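Side-chain contacts in conserved hypothetical cytochrome protein (Kuenenia stuttgartiensis, PDB 6H5L), which probably carries electrons through two covalently bound c-type hemes, as a subunit of a reducing complex related to hydroxylamine oxidoreductase in an anammox bacterium: residues B[51-56]-B[183-188]; B[162-167]-B[193-198]; B[13-18]-B[94-99]. All blocks are in the same frame, centred on the assembly; numbering follows the deposited sequence.

Contact 1. Residues B[51-56]-B[183-188]; sequences FRTTPS and VYLRFT. With HEC (heme c), chain K.
The irregular segment 51-56 runs beside helix segment 183-188, with Phe51 CA 7.2 Å from Arg186 CA and Thr53 CA 6.8 Å from Leu185 CA, a spacing bridged by side chains rather than by direct backbone pairing. Arg186 does most of the bridging. Its chain bends at chi2 (-70°) and again at chi3, and this folded path brings the guanidinium round to the loop while CG and CD stay near the chain-K heme. At the loop, Arg186 NH2 donates to Arg52 O at 3.0 Å. The N-H...O angle of 134° makes this bond weak, although the oxygen lies at the edge of the guanidinium, in its plane. A water adds a second link: it accepts from Arg186 NE at 2.6 Å and from Arg52 N at 3.1 Å. Phe51 meets the same side chain differently, its ring edge turned to the methylene, with CD1 4.0 Å from Arg186 CD. Ring and guanidinium planes stand 72° apart, and Phe51 CA lies over one guanidinium face, toward its rim. Arg186 CD is also 3.6 Å from O2A of the heme propionate, so the nearby positive charge probably helps to keep that carboxylate ionised. With an alanine in place of Arg186, Arg52 O and the water would probably lose their guanidinium partner, and a gap is likely to open between Phe51 and the propionate. Thr53 CG2 and Leu185 CD1 close the far end at 4.3 Å. The contact thus joins the two cytochrome c units: Phe51 N is hydrogen-bonded to a propionate of the chain-L heme, Arg52 rests on helix 62-71, and helix 180-189 packs through Tyr184 and Phe187 against helix 205-217.

Contact 2. Residues B[162-167]-B[193-198]; sequences FPIKPF and GTPMPS. With HEC (heme c), chain K.
Ile164 and Pro195 meet at the rim of the flat chain-K heme c, whose iron takes Met196 SD on one face at 2.3 Å and His142 on the other. The Phe167 ring points its edge at a propionate, with O1A in the ring plane and 3.3 Å from Phe167 CZ; Phe167 CD1 comes 3.5 Å from O2D of the second propionate. Between the segments, the isoleucine and proline side chains run antiparallel alongside one another, Ile164 CG2 lying 3.9 Å from Pro195 CD. Pro195 CG in turn packs on the heme methyl CMD at 3.7 Å. Ile164 CG1 stands anti to the backbone N (chi1 178°), which carries Ile164 CD1 to the CG2 methyl of Thr194 at 3.6 Å and up to the second propionate. Segment 193-198 is consistent with the methionine loop of a class I cytochrome c: the heme-attachment motif, with Cys138 and Cys141 bound covalently, supplies His142, and the loop supplies the sulfur. Met196 reaches the iron through a chain bent at chi2 (71°). Met196 N gives a weak hydrogen bond to Thr194 OG1 at 3.3 Å, while that hydroxyl is also hydrogen-bonded to Leu191 O. Segment 162-167 also faces the hydroxylamine oxidoreductase-like subunit, where Lys165 NZ makes a salt bridge with Glu268 of that chain.

Contact 3. Residues B[13-18]-B[94-99]; sequences NVYKKY and PVLKSF. With HEC (heme c), chain L.
Tyr15 of helix 9-18 lies against Val95, Leu96 and Phe99, where the N-terminal helix of the first cytochrome c unit packs on helix 93-97, as the terminal helices do in class I cytochromes c. The phenol ring is the centre of the contact. With CG anti to the backbone nitrogen (chi1 -177°), it leaves its own helix and reaches across to the other. Leu96 CD1 comes to the ring edge, near its plane, 3.6 Å from Tyr15 CD2. Val95 CG1 touches the root of the ring, 4.0 Å from Tyr15 CG. Phe99 approaches against the direction of Tyr15: its CZ sits over one tyrosine face, displaced toward the rim, 3.5 Å from Tyr15 CZ. The ring centroids are 5.1 Å apart and the planes make 57°, an oblique pair. No hydrogen bond crosses between the segments; the buried phenol oxygen is instead satisfied by Gly24 O, just after the axial ligand His23, whose side chain also touches Tyr15. That bond fixes the far end of the ring and ties it to the residue after helix 20-23. Farther out, both segments reach the chain-L heme, Leu96 through CD2, which is 3.7 Å from the methyl CMA, and Tyr18 through its carbonyl and CB. Lys97 NZ anchors the second helix to helix 62-71 by a salt bridge with Asp62. Val95 O lies over the centre of the Phe99 ring and accepts a hydrogen bond from Ser98 OG at 2.8 Å, the donor tilted 26° from the carbonyl plane.

Contacts 1 and 2 share the chain-K heme and touch each other, Phe187 packing on Met196 and Thr188 O meeting Ser198 OG in a weak hydrogen bond. Contact 3 serves the chain-L heme, its centre about 24 Å from that of contact 1. Contact 1 is buried near the middle of the chain, and it alone of the three joins the two cytochrome c units, through a guanidinium, a backbone carbonyl and a water. Contact 2 is partly buried and apolar between its segments, beside the metal site and edged by the partner subunit. Contact 3 is buried too, yet peripheral: a helix meets another helix and the residue that follows it through aromatic and aliphatic packing.

Contact 1. Residues B[51-56]-B[183-188]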
# COMPACT_ATOMS: atom_id res chain seq x y z
N PHE B 51 -2.32 -49.17 -1.63
CA PHE B 51 -1.54 -48.76 -2.79
C PHE B 51 -1.05 -50.00 -3.54
O PHE B 51 -0.12 -50.69 -3.09
CB PHE B 51 -0.39 -47.86 -2.35
CG PHE B 51 -0.81 -46.84 -1.34
CD1 PHE B 51 -1.73 -45.86 -1.67
CD2 PHE B 51 -0.30 -46.86 -0.05
CE1 PHE B 51 -2.13 -44.92 -0.74
CE2 PHE B 51 -0.69 -45.92 0.88
CZ PHE B 51 -1.61 -44.95 0.54
N ARG B 52 -1.68 -50.28 -4.67
CA ARG B 52 -1.41 -51.47 -5.47
C ARG B 52 -1.33 -51.08 -6.94
O ARG B 52 -1.63 -49.95 -7.34
CB ARG B 52 -2.51 -52.53 -5.28
CG ARG B 52 -2.62 -53.10 -3.88
CD ARG B 52 -4.02 -53.62 -3.60
NE ARG B 52 -4.92 -52.52 -3.25
CZ ARG B 52 -5.75 -51.92 -4.10
NH1 ARG B 52 -5.83 -52.32 -5.36
NH2 ARG B 52 -6.52 -50.93 -3.68
N THR B 53 -0.90 -52.05 -7.74
CA THR B 53 -1.09 -52.02 -9.19
C THR B 53 -2.17 -52.99 -9.63
O THR B 53 -2.36 -53.20 -10.83
CB THR B 53 0.23 -52.32 -9.90
OG1 THR B 53 0.76 -53.56 -9.41
CG2 THR B 53 1.23 -51.21 -9.66
N THR B 54 -2.88 -53.59 -8.68
CA THR B 54 -3.92 -54.58 -8.90
C THR B 54 -5.30 -53.97 -8.70
O THR B 54 -5.45 -52.96 -8.01
CB THR B 54 -3.73 -55.76 -7.93
OG1 THR B 54 -3.89 -55.31 -6.59
CG2 THR B 54 -2.34 -56.35 -8.10
N PRO B 55 -6.34 -54.56 -9.29
CA PRO B 55 -7.69 -53.98 -9.17
C PRO B 55 -8.20 -54.01 -7.73
O PRO B 55 -7.59 -54.56 -6.82
CB PRO B 55 -8.54 -54.88 -10.07
CG PRO B 55 -7.58 -55.46 -11.04
CD PRO B 55 -6.31 -55.66 -10.27
N SER B 56 -9.37 -53.38 -7.55
CA SER B 56 -9.98 -53.24 -6.23
C SER B 56 -10.35 -54.60 -5.65
O SER B 56 -10.94 -55.44 -6.34
CB SER B 56 -11.21 -52.34 -6.32
OG SER B 56 -11.89 -52.28 -5.08
N VAL B 183 -1.27 -41.04 -9.47
CA VAL B 183 -2.65 -40.62 -9.22
C VAL B 183 -3.60 -41.35 -10.15
O VAL B 183 -4.71 -41.74 -9.74
CB VAL B 183 -2.77 -39.09 -9.36
CG1 VAL B 183 -4.22 -38.65 -9.24
CG2 VAL B 183 -1.92 -38.40 -8.31
N TYR B 184 -3.20 -41.56 -11.41
CA TYR B 184 -4.03 -42.34 -12.32
C TYR B 184 -4.19 -43.77 -11.82
O TYR B 184 -5.26 -44.38 -11.98
CB TYR B 184 -3.41 -42.33 -13.72
CG TYR B 184 -4.04 -43.32 -14.68
CD1 TYR B 184 -5.19 -42.99 -15.39
CD2 TYR B 184 -3.48 -44.57 -14.89
CE1 TYR B 184 -5.77 -43.89 -16.27
CE2 TYR B 184 -4.05 -45.48 -15.76
CZ TYR B 184 -5.20 -45.13 -16.45
OH TYR B 184 -5.77 -46.03 -17.32
N LEU B 185 -3.13 -44.33 -11.22
CA LEU B 185 -3.22 -45.69 -10.68
C LEU B 185 -4.26 -45.77 -9.57
O LEU B 185 -5.03 -46.74 -9.50
CB LEU B 185 -1.85 -46.14 -10.17
CG LEU B 185 -0.94 -46.85 -11.18
CD1 LEU B 185 0.44 -47.05 -10.59
CD2 LEU B 185 -1.55 -48.18 -11.60
N ARG B 186 -4.29 -44.77 -8.68
CA ARG B 186 -5.24 -44.79 -7.58
C ARG B 186 -6.68 -44.82 -8.09
O ARG B 186 -7.52 -45.56 -7.56
CB ARG B 186 -5.03 -43.57 -6.68
CG ARG B 186 -3.61 -43.42 -6.14
CD ARG B 186 -3.26 -44.49 -5.11
NE ARG B 186 -2.75 -45.71 -5.72
CZ ARG B 186 -1.48 -45.88 -6.09
NH1 ARG B 186 -0.60 -44.91 -5.92
NH2 ARG B 186 -1.11 -47.03 -6.64
N PHE B 187 -6.98 -44.02 -9.12
CA PHE B 187 -8.33 -44.00 -9.67
C PHE B 187 -8.65 -45.27 -10.44
O PHE B 187 -9.83 -45.60 -10.60
CB PHE B 187 -8.51 -42.78 -10.58
CG PHE B 187 -8.23 -41.46 -9.91
CD1 PHE B 187 -8.29 -41.34 -8.53
CD2 PHE B 187 -7.91 -40.35 -10.66
CE1 PHE B 187 -8.04 -40.13 -7.92
CE2 PHE B 187 -7.66 -39.13 -10.05
CZ PHE B 187 -7.72 -39.02 -8.68
N THR B 188 -7.64 -45.98 -10.92
CA THR B 188 -7.84 -47.22 -11.67
C THR B 188 -7.87 -48.45 -10.78
O THR B 188 -8.44 -49.47 -11.17
CB THR B 188 -6.74 -47.36 -12.73
OG1 THR B 188 -6.58 -46.12 -13.42
CG2 THR B 188 -7.11 -48.44 -13.75
FE HEC K . -11.07 -39.73 -2.67
CHA HEC K . -8.07 -40.65 -1.28
CHB HEC K . -9.39 -38.34 -5.33
CHC HEC K . -14.06 -39.13 -4.25
CHD HEC K . -12.73 -40.41 0.24
NA HEC K . -9.09 -39.59 -3.24
C1A HEC K . -8.01 -39.93 -2.45
C2A HEC K . -6.81 -39.40 -3.08
C3A HEC K . -7.18 -38.76 -4.19
C4A HEC K . -8.62 -38.86 -4.32
CMA HEC K . -6.24 -38.03 -5.19
CAA HEC K . -5.37 -39.55 -2.53
CBA HEC K . -4.61 -40.61 -3.33
CGA HEC K . -3.22 -40.76 -2.76
O1A HEC K . -2.94 -40.15 -1.69
O2A HEC K . -2.40 -41.50 -3.36
NB HEC K . -11.63 -38.82 -4.43
C1B HEC K . -10.76 -38.47 -5.45
C2B HEC K . -11.53 -38.28 -6.66
C3B HEC K . -12.82 -38.49 -6.37
C4B HEC K . -12.91 -38.84 -4.96
CMB HEC K . -10.92 -37.87 -8.02
CAB HEC K . -14.04 -38.40 -7.32
CBB HEC K . -13.96 -39.40 -8.49
NC HEC K . -13.03 -39.72 -2.10
C1C HEC K . -14.11 -39.52 -2.93
C2C HEC K . -15.31 -39.93 -2.22
C3C HEC K . -14.95 -40.15 -0.94
C4C HEC K . -13.50 -40.11 -0.86
CMC HEC K . -16.75 -39.69 -2.73
CAC HEC K . -15.90 -40.53 0.22
CBC HEC K . -16.53 -41.92 -0.02
ND HEC K . -10.48 -40.41 -0.80
C1D HEC K . -11.37 -40.66 0.25
C2D HEC K . -10.62 -41.22 1.36
C3D HEC K . -9.16 -41.30 0.88
C4D HEC K . -9.17 -40.78 -0.47
CMD HEC K . -11.18 -41.66 2.73
CAD HEC K . -7.94 -41.83 1.67
CBD HEC K . -7.41 -40.73 2.58
CGD HEC K . -6.31 -41.28 3.46
O1D HEC K . -5.85 -42.42 3.21
O2D HEC K . -5.90 -40.57 4.42
O HOH W 1 -3.67 -48.01 -5.11

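Contact 2. Residues B[162-167]-B[193-198]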
# COMPACT_ATOMS: atom_id res chain seq x y z
N PHE B 162 -11.65 -47.04 11.96
CA PHE B 162 -11.00 -45.80 12.35
C PHE B 162 -11.44 -44.65 11.44
O PHE B 162 -11.66 -44.85 10.25
CB PHE B 162 -9.48 -45.93 12.28
CG PHE B 162 -8.89 -46.69 13.42
CD1 PHE B 162 -8.64 -46.05 14.63
CD2 PHE B 162 -8.56 -48.02 13.30
CE1 PHE B 162 -8.09 -46.74 15.69
CE2 PHE B 162 -8.01 -48.72 14.35
CZ PHE B 162 -7.77 -48.08 15.55
N PRO B 163 -11.57 -43.46 12.02
CA PRO B 163 -11.80 -42.26 11.20
C PRO B 163 -10.71 -42.10 10.15
O PRO B 163 -9.52 -42.13 10.46
CB PRO B 163 -11.78 -41.12 12.22
CG PRO B 163 -12.09 -41.77 13.53
CD PRO B 163 -11.55 -43.16 13.46
N ILE B 164 -11.13 -41.94 8.89
CA ILE B 164 -10.22 -41.59 7.80
C ILE B 164 -10.82 -40.37 7.11
O ILE B 164 -11.57 -40.47 6.14
CB ILE B 164 -9.99 -42.75 6.82
CG1 ILE B 164 -9.07 -42.35 5.67
CG2 ILE B 164 -11.31 -43.36 6.33
CD1 ILE B 164 -8.46 -43.53 4.94
N LYS B 165 -10.47 -39.19 7.61
CA LYS B 165 -10.89 -37.94 7.00
C LYS B 165 -9.92 -37.60 5.88
O LYS B 165 -8.71 -37.49 6.14
CB LYS B 165 -10.93 -36.83 8.03
CG LYS B 165 -11.41 -35.49 7.51
CD LYS B 165 -11.59 -34.50 8.66
CE LYS B 165 -11.93 -33.10 8.16
NZ LYS B 165 -10.82 -32.45 7.40
N PRO B 166 -10.38 -37.45 4.63
CA PRO B 166 -9.44 -37.28 3.51
C PRO B 166 -8.53 -36.07 3.73
O PRO B 166 -9.00 -34.94 3.87
CB PRO B 166 -10.36 -37.10 2.30
CG PRO B 166 -11.67 -36.67 2.88
CD PRO B 166 -11.78 -37.36 4.20
N PHE B 167 -7.23 -36.33 3.76
CA PHE B 167 -6.26 -35.27 3.98
C PHE B 167 -6.31 -34.25 2.85
O PHE B 167 -6.72 -34.55 1.72
CB PHE B 167 -4.85 -35.85 4.10
CG PHE B 167 -4.34 -36.50 2.84
CD1 PHE B 167 -4.59 -37.84 2.58
CD2 PHE B 167 -3.62 -35.77 1.92
CE1 PHE B 167 -4.13 -38.43 1.42
CE2 PHE B 167 -3.15 -36.36 0.75
CZ PHE B 167 -3.41 -37.69 0.51
N GLY B 193 -9.77 -51.00 1.69
CA GLY B 193 -9.92 -50.73 3.11
C GLY B 193 -10.45 -49.36 3.44
O GLY B 193 -10.71 -49.08 4.62
N THR B 194 -10.62 -48.49 2.45
CA THR B 194 -11.08 -47.13 2.63
C THR B 194 -12.32 -46.89 1.78
O THR B 194 -12.56 -47.60 0.81
CB THR B 194 -9.98 -46.12 2.24
OG1 THR B 194 -9.85 -46.09 0.81
CG2 THR B 194 -8.66 -46.51 2.86
N PRO B 195 -13.14 -45.88 2.13
CA PRO B 195 -14.30 -45.55 1.29
C PRO B 195 -13.94 -44.96 -0.06
O PRO B 195 -14.85 -44.63 -0.83
CB PRO B 195 -15.08 -44.54 2.15
CG PRO B 195 -14.06 -43.95 3.06
CD PRO B 195 -13.11 -45.08 3.36
N MET B 196 -12.65 -44.80 -0.37
CA MET B 196 -12.19 -44.35 -1.68
C MET B 196 -12.19 -45.53 -2.64
O MET B 196 -11.29 -46.38 -2.58
CB MET B 196 -10.80 -43.73 -1.57
CG MET B 196 -10.20 -43.29 -2.90
SD MET B 196 -11.00 -41.84 -3.60
CE MET B 196 -10.25 -41.81 -5.23
N PRO B 197 -13.17 -45.62 -3.54
CA PRO B 197 -13.30 -46.82 -4.37
C PRO B 197 -12.47 -46.75 -5.64
O PRO B 197 -11.74 -45.78 -5.87
CB PRO B 197 -14.79 -46.85 -4.68
CG PRO B 197 -15.14 -45.39 -4.81
CD PRO B 197 -14.22 -44.64 -3.85
N SER B 198 -12.58 -47.79 -6.47
CA SER B 198 -11.99 -47.77 -7.80
C SER B 198 -12.98 -47.19 -8.80
O SER B 198 -14.19 -47.45 -8.72
CB SER B 198 -11.59 -49.18 -8.23
OG SER B 198 -11.09 -49.19 -9.56
FE HEC K . -11.07 -39.73 -2.67
CHA HEC K . -8.07 -40.65 -1.28
CHB HEC K . -9.39 -38.34 -5.33
CHC HEC K . -14.06 -39.13 -4.25
CHD HEC K . -12.73 -40.41 0.24
NA HEC K . -9.09 -39.59 -3.24
C1A HEC K . -8.01 -39.93 -2.45
C2A HEC K . -6.81 -39.40 -3.08
C3A HEC K . -7.18 -38.76 -4.19
C4A HEC K . -8.62 -38.86 -4.32
CMA HEC K . -6.24 -38.03 -5.19
CAA HEC K . -5.37 -39.55 -2.53
CBA HEC K . -4.61 -40.61 -3.33
CGA HEC K . -3.22 -40.76 -2.76
O1A HEC K . -2.94 -40.15 -1.69
O2A HEC K . -2.40 -41.50 -3.36
NB HEC K . -11.63 -38.82 -4.43
C1B HEC K . -10.76 -38.47 -5.45
C2B HEC K . -11.53 -38.28 -6.66
C3B HEC K . -12.82 -38.49 -6.37
C4B HEC K . -12.91 -38.84 -4.96
CMB HEC K . -10.92 -37.87 -8.02
CAB HEC K . -14.04 -38.40 -7.32
CBB HEC K . -13.96 -39.40 -8.49
NC HEC K . -13.03 -39.72 -2.10
C1C HEC K . -14.11 -39.52 -2.93
C2C HEC K . -15.31 -39.93 -2.22
C3C HEC K . -14.95 -40.15 -0.94
C4C HEC K . -13.50 -40.11 -0.86
CMC HEC K . -16.75 -39.69 -2.73
CAC HEC K . -15.90 -40.53 0.22
CBC HEC K . -16.53 -41.92 -0.02
ND HEC K . -10.48 -40.41 -0.80
C1D HEC K . -11.37 -40.66 0.25
C2D HEC K . -10.62 -41.22 1.36
C3D HEC K . -9.16 -41.30 0.88
C4D HEC K . -9.17 -40.78 -0.47
CMD HEC K . -11.18 -41.66 2.73
CAD HEC K . -7.94 -41.83 1.67
CBD HEC K . -7.41 -40.73 2.58
CGD HEC K . -6.31 -41.28 3.46
O1D HEC K . -5.85 -42.42 3.21
O2D HEC K . -5.90 -40.57 4.42

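Contact 3. Residues B[13-18]-B[94-99]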
# COMPACT_ATOMS: atom_id res chain seq x y z
N ASN B 13 13.97 -60.53 11.78
CA ASN B 13 14.71 -59.57 12.60
C ASN B 13 14.51 -58.14 12.10
O ASN B 13 14.34 -57.21 12.90
CB ASN B 13 16.20 -59.92 12.61
CG ASN B 13 16.49 -61.18 13.41
OD1 ASN B 13 15.57 -61.90 13.81
ND2 ASN B 13 17.77 -61.44 13.65
N VAL B 14 14.53 -57.94 10.78
CA VAL B 14 14.35 -56.60 10.23
C VAL B 14 12.97 -56.06 10.60
O VAL B 14 12.83 -54.91 11.04
CB VAL B 14 14.56 -56.60 8.70
CG1 VAL B 14 14.27 -55.22 8.13
CG2 VAL B 14 15.97 -57.03 8.36
N TYR B 15 11.93 -56.88 10.45
CA TYR B 15 10.60 -56.48 10.88
C TYR B 15 10.57 -56.18 12.37
O TYR B 15 9.98 -55.19 12.82
CB TYR B 15 9.58 -57.56 10.53
CG TYR B 15 8.16 -57.17 10.88
CD1 TYR B 15 7.64 -57.41 12.15
CD2 TYR B 15 7.33 -56.56 9.95
CE1 TYR B 15 6.36 -57.05 12.48
CE2 TYR B 15 6.04 -56.20 10.27
CZ TYR B 15 5.56 -56.44 11.53
OH TYR B 15 4.27 -56.08 11.85
N LYS B 16 11.21 -57.05 13.16
CA LYS B 16 11.24 -56.87 14.61
C LYS B 16 11.86 -55.54 15.00
O LYS B 16 11.34 -54.82 15.86
CB LYS B 16 12.00 -58.04 15.24
CG LYS B 16 11.82 -58.23 16.73
CD LYS B 16 12.36 -59.59 17.15
CE LYS B 16 12.19 -59.84 18.64
NZ LYS B 16 12.56 -61.24 18.99
N LYS B 17 12.98 -55.19 14.36
CA LYS B 17 13.76 -54.03 14.76
C LYS B 17 13.22 -52.73 14.17
O LYS B 17 13.35 -51.67 14.80
CB LYS B 17 15.22 -54.23 14.36
CG LYS B 17 16.23 -53.41 15.14
CD LYS B 17 17.60 -54.08 15.08
CE LYS B 17 18.68 -53.24 15.75
NZ LYS B 17 19.45 -52.43 14.77
N TYR B 18 12.61 -52.78 12.99
CA TYR B 18 12.24 -51.57 12.27
C TYR B 18 10.76 -51.41 11.97
O TYR B 18 10.34 -50.32 11.57
CB TYR B 18 13.02 -51.48 10.94
CG TYR B 18 14.51 -51.65 11.10
CD1 TYR B 18 15.28 -50.67 11.72
CD2 TYR B 18 15.16 -52.78 10.62
CE1 TYR B 18 16.64 -50.82 11.87
CE2 TYR B 18 16.52 -52.94 10.77
CZ TYR B 18 17.26 -51.96 11.39
OH TYR B 18 18.62 -52.12 11.53
N PRO B 94 7.57 -61.14 2.64
CA PRO B 94 6.80 -62.33 3.05
C PRO B 94 6.35 -62.27 4.50
O PRO B 94 5.30 -62.85 4.83
CB PRO B 94 7.79 -63.48 2.82
CG PRO B 94 8.86 -62.92 1.95
CD PRO B 94 8.96 -61.48 2.31
N VAL B 95 7.10 -61.60 5.37
CA VAL B 95 6.68 -61.44 6.76
C VAL B 95 5.35 -60.71 6.82
O VAL B 95 4.43 -61.10 7.55
CB VAL B 95 7.76 -60.72 7.57
CG1 VAL B 95 7.36 -60.63 9.04
CG2 VAL B 95 9.11 -61.42 7.42
N LEU B 96 5.23 -59.62 6.06
CA LEU B 96 3.96 -58.90 5.98
C LEU B 96 2.87 -59.77 5.35
O LEU B 96 1.70 -59.69 5.74
CB LEU B 96 4.14 -57.61 5.18
CG LEU B 96 4.52 -56.34 5.93
CD1 LEU B 96 5.85 -56.49 6.66
CD2 LEU B 96 4.56 -55.14 4.99
N LYS B 97 3.24 -60.61 4.38
CA LYS B 97 2.26 -61.49 3.74
C LYS B 97 1.78 -62.57 4.69
O LYS B 97 0.62 -63.00 4.60
CB LYS B 97 2.86 -62.11 2.48
CG LYS B 97 3.28 -61.11 1.42
CD LYS B 97 3.84 -61.79 0.19
CE LYS B 97 2.75 -62.52 -0.59
NZ LYS B 97 3.29 -63.20 -1.80
N SER B 98 2.64 -63.03 5.60
CA SER B 98 2.27 -64.10 6.52
C SER B 98 1.27 -63.66 7.58
O SER B 98 0.74 -64.51 8.30
CB SER B 98 3.51 -64.67 7.20
OG SER B 98 4.03 -63.77 8.16
N PHE B 99 0.99 -62.36 7.68
CA PHE B 99 0.05 -61.87 8.69
C PHE B 99 -1.40 -62.07 8.29
O PHE B 99 -2.28 -62.01 9.16
CB PHE B 99 0.31 -60.38 8.96
CG PHE B 99 1.65 -60.09 9.58
CD1 PHE B 99 2.18 -60.94 10.54
CD2 PHE B 99 2.37 -58.98 9.20
CE1 PHE B 99 3.41 -60.67 11.11
CE2 PHE B 99 3.60 -58.71 9.77
CZ PHE B 99 4.12 -59.55 10.72
FE HEC L . 4.68 -48.84 8.00
CHA HEC L . 1.78 -48.21 6.30
CHB HEC L . 5.42 -51.35 5.74
CHC HEC L . 7.59 -49.56 9.71
CHD HEC L . 3.93 -46.43 10.33
NA HEC L . 3.77 -49.63 6.33
C1A HEC L . 2.57 -49.22 5.81
C2A HEC L . 2.26 -50.02 4.64
C3A HEC L . 3.28 -50.90 4.48
C4A HEC L . 4.24 -50.67 5.54
CMA HEC L . 3.49 -52.00 3.41
CAA HEC L . 0.94 -49.77 3.85
CBA HEC L . 0.79 -50.36 2.45
CGA HEC L . -0.59 -50.03 1.93
O1A HEC L . -1.49 -49.74 2.76
O2A HEC L . -0.79 -50.07 0.69
NB HEC L . 6.21 -50.21 7.78
C1B HEC L . 6.33 -51.14 6.76
C2B HEC L . 7.59 -51.83 6.94
C3B HEC L . 8.18 -51.34 8.04
C4B HEC L . 7.33 -50.31 8.58
CMB HEC L . 8.12 -52.96 6.03
CAB HEC L . 9.54 -51.77 8.64
CBB HEC L . 10.71 -51.33 7.72
NC HEC L . 5.59 -48.13 9.70
C1C HEC L . 6.79 -48.56 10.23
C2C HEC L . 7.13 -47.69 11.34
C3C HEC L . 6.06 -46.93 11.59
C4C HEC L . 5.11 -47.13 10.51
CMC HEC L . 8.31 -47.95 12.30
CAC HEC L . 5.91 -45.89 12.73
CBC HEC L . 6.90 -44.73 12.52
ND HEC L . 3.10 -47.53 8.28
C1D HEC L . 3.01 -46.61 9.32
C2D HEC L . 1.78 -45.86 9.17
C3D HEC L . 1.11 -46.42 7.91
C4D HEC L . 2.00 -47.45 7.42
CMD HEC L . 1.25 -44.74 10.09
CAD HEC L . -0.23 -46.00 7.27
CBD HEC L . -0.02 -44.73 6.45
CGD HEC L . -1.34 -44.29 5.87
O1D HEC L . -2.01 -45.10 5.19
O2D HEC L . -1.71 -43.10 6.09